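Local structure of genome polyprotein (Chicken sicinivirus JSY, 6QWT) at residues S314-H319 against W327-Y332; Y359-A364 against S368-T373. The protein is the 3Dpol part of the viral polyprotein, an RNA-dependent RNA polymerase that copies the viral RNA genome. All coordinates share one frame; numbering follows the deposited sequence.

Contact 1 (S314-H319 against W327-Y332); sequences SAMLTH and WRILCY
Between the end of helix 298-316 and strand 327-332, Met316 makes the contact, a worked example of how one long, flexible side chain can reach from a helix to a sheet. The apolar contacts all run through its terminal methyl. Met316 CE lies 4.4 Å from Ile329 CD1 and 4.5 Å from Trp327 CG, so it touches two residues whose side chains come off the same side of the strand. It comes to the indole obliquely. The chi2 of 177° carries SD away from the helix, and a near-eclipsed chi3 of -28° swings CE toward the strand. No hydrogen bond crosses.

The hydrogen bonds lie within 314-319, where the chain turns. Thr318 OG1 donates to Ala315 O at 2.8 Å, and His319 N to Met316 O at 3.0 Å, the latter closing a type I turn. Trp327 NE1 is hydrogen-bonded to Thr324 O, and Arg80 makes a cation-pi contact with the indole.

In the catalytic region of the polymerase palm, strand 327-332 is an outermost strand that runs into the YGDD sequence, motif C of the family. Leu313 and Asn309 link helix 298-316 further to it; Phe322 and Thr340 each touch both Met316 and Trp327.

Contact 2 (Y359-A364 against S368-T373); sequences YKVTPA and STFPET
The Phe370 ring receives Pro363 over one face and Val361 at its edge. Pro363 CG stands 3.8 Å from the ring centroid, only 21° off the normal, a CH-pi contact in which a proline methylene is set over the aromatic face. It is displaced toward the rim on the side of CD2, which lies 3.6 Å from Pro363 CG. Near the ring plane, Val361 CG1 approaches Phe370 CZ at 4.4 Å. The far end of the ring reaches the backbone as well: Thr362 C is 3.5 Å from Phe370 CZ, and Pro363 N is 3.4 Å from Phe370 CE2. Phe370 CG is anti to its own carbonyl carbon (chi1 -72°), which carries the ring back over the end of strand 360-362.

Pro363 also meets the incoming main chain, its CG lying 3.1 Å from Thr369 O. No hydrogen bond joins the two segments, whose touching parts run nearly at right angles.

Leu232 of strand 230-235 touches both Val361 and Phe370, while Pro346, at the start of helix 346-356, and His345 of the loop before it touch the Phe370 side chain. This is a proline-aromatic CH-pi contact where the chain bends after strand 360-362, one edge strand of the antiparallel sheet in the polymerase palm.

Both contacts are apolar and without a hydrogen bond between their segments, yet they illustrate different ways of packing around one antiparallel sheet. Contact 1 is buried and reaches the outermost strand 327-332 from a helix; contact 2 lies at the surface and folds a loop back on the end of the opposite outermost strand, 360-362. Helix 346-356 neighbours both. The chemistry follows the place: in contact 1 a flexible thioether side chain reaches across from a helix to a strand with its methyl, burying 98 Å², whereas contact 2 sets a rigid proline against an aromatic face and buries 227 Å². Their centres are about 15 Å apart and they do not touch.

Contact 1 (S314-H319 against W327-Y332)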
loop_
_atom_site.group_PDB
_atom_site.type_symbol
_atom_site.label_atom_id
_atom_site.label_comp_id
_atom_site.label_asym_id
_atom_site.label_seq_id
_atom_site.Cartn_x
_atom_site.Cartn_y
_atom_site.Cartn_z
ATOM N N SER A 314 -13.775 15.639 -1.065
ATOM C CA SER A 314 -14.692 16.111 -2.101
ATOM C C SER A 314 -16.094 15.544 -1.901
ATOM O O SER A 314 -17.080 16.151 -2.338
ATOM C CB SER A 314 -14.158 15.756 -3.494
ATOM O OG SER A 314 -14.413 14.400 -3.820
ATOM N N ALA A 315 -16.200 14.389 -1.242
ATOM C CA ALA A 315 -17.502 13.824 -0.903
ATOM C C ALA A 315 -18.114 14.518 0.308
ATOM O O ALA A 315 -19.312 14.826 0.315
ATOM C CB ALA A 315 -17.368 12.323 -0.634
ATOM N N MET A 316 -17.308 14.767 1.339
ATOM C CA MET A 316 -17.828 15.397 2.546
ATOM C C MET A 316 -18.192 16.858 2.302
ATOM O O MET A 316 -19.120 17.377 2.934
ATOM C CB MET A 316 -16.803 15.255 3.677
ATOM C CG MET A 316 -16.337 13.808 3.896
ATOM S SD MET A 316 -15.059 13.574 5.166
ATOM C CE MET A 316 -14.248 15.154 5.101
ATOM N N LEU A 317 -17.503 17.523 1.370
ATOM C CA LEU A 317 -17.794 18.920 1.072
ATOM C C LEU A 317 -19.190 19.120 0.495
ATOM O O LEU A 317 -19.710 20.239 0.541
ATOM C CB LEU A 317 -16.748 19.478 0.105
ATOM C CG LEU A 317 -15.452 19.958 0.759
ATOM C CD1 LEU A 317 -14.399 20.244 -0.299
ATOM C CD2 LEU A 317 -15.712 21.184 1.622
ATOM N N THR A 318 -19.805 18.071 -0.053
ATOM C CA THR A 318 -21.169 18.169 -0.553
ATOM C C THR A 318 -22.219 17.955 0.531
ATOM O O THR A 318 -23.411 18.131 0.259
ATOM C CB THR A 318 -21.401 17.164 -1.690
ATOM O OG1 THR A 318 -21.481 15.839 -1.153
ATOM C CG2 THR A 318 -20.267 17.230 -2.708
ATOM N N HIS A 319 -21.814 17.588 1.741
ATOM C CA HIS A 319 -22.776 17.405 2.822
ATOM C C HIS A 319 -23.147 18.755 3.426
ATOM O O HIS A 319 -22.256 19.557 3.727
ATOM C CB HIS A 319 -22.214 16.487 3.902
ATOM C CG HIS A 319 -23.250 15.976 4.854
ATOM N ND1 HIS A 319 -23.816 16.763 5.836
ATOM C CD2 HIS A 319 -23.834 14.759 4.967
ATOM C CE1 HIS A 319 -24.696 16.052 6.516
ATOM N NE2 HIS A 319 -24.727 14.832 6.010
ATOM N N TRP A 327 -12.721 17.469 11.415
ATOM C CA TRP A 327 -12.620 16.196 10.720
ATOM C C TRP A 327 -11.181 15.704 10.787
ATOM O O TRP A 327 -10.247 16.495 10.946
ATOM C CB TRP A 327 -13.077 16.320 9.259
ATOM C CG TRP A 327 -12.323 17.358 8.483
ATOM C CD1 TRP A 327 -12.652 18.675 8.340
ATOM C CD2 TRP A 327 -11.107 17.168 7.751
ATOM N NE1 TRP A 327 -11.718 19.318 7.561
ATOM C CE2 TRP A 327 -10.759 18.413 7.186
ATOM C CE3 TRP A 327 -10.279 16.066 7.515
ATOM C CZ2 TRP A 327 -9.619 18.585 6.403
ATOM C CZ3 TRP A 327 -9.147 16.240 6.735
ATOM C CH2 TRP A 327 -8.828 17.489 6.190
ATOM N N ARG A 328 -11.016 14.388 10.667
ATOM C CA ARG A 328 -9.695 13.782 10.582
ATOM C C ARG A 328 -9.771 12.555 9.689
ATOM O O ARG A 328 -10.703 11.755 9.800
ATOM C CB ARG A 328 -9.151 13.397 11.963
ATOM C CG ARG A 328 -7.902 12.520 11.907
ATOM C CD ARG A 328 -7.301 12.317 13.285
ATOM N NE ARG A 328 -6.816 13.567 13.863
ATOM C CZ ARG A 328 -5.643 14.119 13.567
ATOM N NH1 ARG A 328 -4.833 13.532 12.697
ATOM N NH2 ARG A 328 -5.282 15.259 14.140
ATOM N N ILE A 329 -8.785 12.413 8.805
ATOM C CA ILE A 329 -8.689 11.278 7.896
ATOM C C ILE A 329 -7.338 10.608 8.105
ATOM O O ILE A 329 -6.333 11.283 8.354
ATOM C CB ILE A 329 -8.878 11.717 6.426
ATOM C CG1 ILE A 329 -10.309 12.217 6.198
ATOM C CG2 ILE A 329 -8.567 10.573 5.469
ATOM C CD1 ILE A 329 -10.546 12.826 4.819
ATOM N N LEU A 330 -7.320 9.277 8.041
ATOM C CA LEU A 330 -6.078 8.510 8.090
ATOM C C LEU A 330 -6.155 7.412 7.041
ATOM O O LEU A 330 -7.055 6.568 7.089
ATOM C CB LEU A 330 -5.835 7.916 9.479
ATOM C CG LEU A 330 -4.460 7.277 9.704
ATOM C CD1 LEU A 330 -3.354 8.323 9.679
ATOM C CD2 LEU A 330 -4.453 6.524 11.020
ATOM N N CYS A 331 -5.211 7.425 6.105
ATOM C CA CYS A 331 -5.251 6.576 4.927
ATOM C C CYS A 331 -3.951 5.798 4.790
ATOM O O CYS A 331 -2.867 6.307 5.091
ATOM C CB CYS A 331 -5.486 7.414 3.656
ATOM S SG CYS A 331 -7.150 8.091 3.482
ATOM N N TYR A 332 -4.077 4.554 4.329
ATOM C CA TYR A 332 -2.943 3.768 3.836
ATOM C C TYR A 332 -3.440 3.035 2.594
ATOM O O TYR A 332 -4.148 2.031 2.706
ATOM C CB TYR A 332 -2.410 2.793 4.883
ATOM C CG TYR A 332 -0.975 2.340 4.630
ATOM C CD1 TYR A 332 -0.023 2.369 5.647
ATOM C CD2 TYR A 332 -0.573 1.889 3.377
ATOM C CE1 TYR A 332 1.284 1.961 5.418
ATOM C CE2 TYR A 332 0.729 1.484 3.139
ATOM C CZ TYR A 332 1.652 1.522 4.163
ATOM O OH TYR A 332 2.945 1.117 3.926
#

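Contact 2 (Y359-A364 against S368-T373)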
loop_
_atom_site.group_PDB
_atom_site.type_symbol
_atom_site.label_atom_id
_atom_site.label_comp_id
_atom_site.label_asym_id
_atom_site.label_seq_id
_atom_site.Cartn_x
_atom_site.Cartn_y
_atom_site.Cartn_z
ATOM N N TYR A 359 -15.441 5.354 -8.110
ATOM C CA TYR A 359 -15.131 4.650 -6.873
ATOM C C TYR A 359 -16.318 3.810 -6.418
ATOM O O TYR A 359 -17.462 4.276 -6.418
ATOM C CB TYR A 359 -14.761 5.642 -5.773
ATOM C CG TYR A 359 -13.493 6.433 -5.992
ATOM C CD1 TYR A 359 -12.317 5.815 -6.399
ATOM C CD2 TYR A 359 -13.469 7.803 -5.761
ATOM C CE1 TYR A 359 -11.152 6.549 -6.581
ATOM C CE2 TYR A 359 -12.316 8.539 -5.941
ATOM C CZ TYR A 359 -11.162 7.911 -6.347
ATOM O OH TYR A 359 -10.021 8.661 -6.519
ATOM N N LYS A 360 -16.043 2.569 -6.024
ATOM C CA LYS A 360 -17.023 1.699 -5.380
ATOM C C LYS A 360 -16.492 1.391 -3.987
ATOM O O LYS A 360 -15.470 0.712 -3.844
ATOM C CB LYS A 360 -17.251 0.415 -6.178
ATOM C CG LYS A 360 -17.830 0.616 -7.571
ATOM C CD LYS A 360 -17.872 -0.710 -8.332
ATOM C CE LYS A 360 -18.365 -0.532 -9.762
ATOM N NZ LYS A 360 -17.629 -1.400 -10.733
ATOM N N VAL A 361 -17.170 1.891 -2.963
ATOM C CA VAL A 361 -16.657 1.842 -1.601
ATOM C C VAL A 361 -17.519 0.900 -0.770
ATOM O O VAL A 361 -18.736 0.807 -0.972
ATOM C CB VAL A 361 -16.589 3.256 -0.991
ATOM C CG1 VAL A 361 -17.910 3.657 -0.368
ATOM C CG2 VAL A 361 -15.475 3.329 0.009
ATOM N N THR A 362 -16.872 0.169 0.146
ATOM C CA THR A 362 -17.507 -0.890 0.925
ATOM C C THR A 362 -16.977 -0.909 2.357
ATOM O O THR A 362 -15.945 -0.285 2.646
ATOM C CB THR A 362 -17.264 -2.261 0.279
ATOM O OG1 THR A 362 -15.856 -2.490 0.160
ATOM C CG2 THR A 362 -17.925 -2.359 -1.096
ATOM N N PRO A 363 -17.647 -1.607 3.279
ATOM C CA PRO A 363 -17.083 -1.790 4.622
ATOM C C PRO A 363 -15.753 -2.528 4.581
ATOM O O PRO A 363 -15.426 -3.235 3.626
ATOM C CB PRO A 363 -18.152 -2.612 5.347
ATOM C CG PRO A 363 -19.415 -2.262 4.643
ATOM C CD PRO A 363 -19.043 -2.080 3.203
ATOM N N ALA A 364 -14.985 -2.363 5.658
ATOM C CA ALA A 364 -13.618 -2.864 5.723
ATOM C C ALA A 364 -13.514 -4.314 6.181
ATOM O O ALA A 364 -12.412 -4.876 6.143
ATOM C CB ALA A 364 -12.782 -1.982 6.658
ATOM N N SER A 368 -20.513 -6.177 3.921
ATOM C CA SER A 368 -21.542 -6.022 2.899
ATOM C C SER A 368 -22.541 -4.924 3.240
ATOM O O SER A 368 -23.464 -4.667 2.461
ATOM C CB SER A 368 -22.288 -7.343 2.678
ATOM O OG SER A 368 -23.295 -7.523 3.656
ATOM N N THR A 369 -22.357 -4.250 4.373
ATOM C CA THR A 369 -23.281 -3.200 4.778
ATOM C C THR A 369 -22.618 -2.330 5.837
ATOM O O THR A 369 -21.778 -2.799 6.609
ATOM C CB THR A 369 -24.598 -3.791 5.303
ATOM O OG1 THR A 369 -25.652 -2.832 5.156
ATOM C CG2 THR A 369 -24.477 -4.202 6.771
ATOM N N PHE A 370 -22.985 -1.048 5.845
ATOM C CA PHE A 370 -22.301 -0.286 6.881
ATOM C C PHE A 370 -23.099 -0.319 8.180
ATOM O O PHE A 370 -24.334 -0.289 8.151
ATOM C CB PHE A 370 -22.095 1.160 6.439
ATOM C CG PHE A 370 -21.043 1.324 5.375
ATOM C CD1 PHE A 370 -21.399 1.635 4.073
ATOM C CD2 PHE A 370 -19.700 1.165 5.675
ATOM C CE1 PHE A 370 -20.436 1.786 3.090
ATOM C CE2 PHE A 370 -18.732 1.318 4.696
ATOM C CZ PHE A 370 -19.102 1.628 3.403
ATOM N N PRO A 371 -22.422 -0.387 9.320
ATOM C CA PRO A 371 -23.135 -0.369 10.598
ATOM C C PRO A 371 -23.820 0.970 10.827
ATOM O O PRO A 371 -23.428 2.006 10.283
ATOM C CB PRO A 371 -22.029 -0.612 11.629
ATOM C CG PRO A 371 -20.782 -0.144 10.959
ATOM C CD PRO A 371 -20.963 -0.450 9.499
ATOM N N GLU A 372 -24.875 0.930 11.645
ATOM C CA GLU A 372 -25.602 2.153 11.969
ATOM C C GLU A 372 -24.714 3.132 12.726
ATOM O O GLU A 372 -24.775 4.346 12.498
ATOM C CB GLU A 372 -26.856 1.822 12.776
ATOM N N THR A 373 -23.877 2.622 13.628
ATOM C CA THR A 373 -22.899 3.438 14.332
ATOM C C THR A 373 -21.576 2.685 14.381
ATOM O O THR A 373 -21.514 1.481 14.114
ATOM C CB THR A 373 -23.373 3.798 15.747
ATOM O OG1 THR A 373 -22.643 4.937 16.221
ATOM C CG2 THR A 373 -23.161 2.631 16.702
#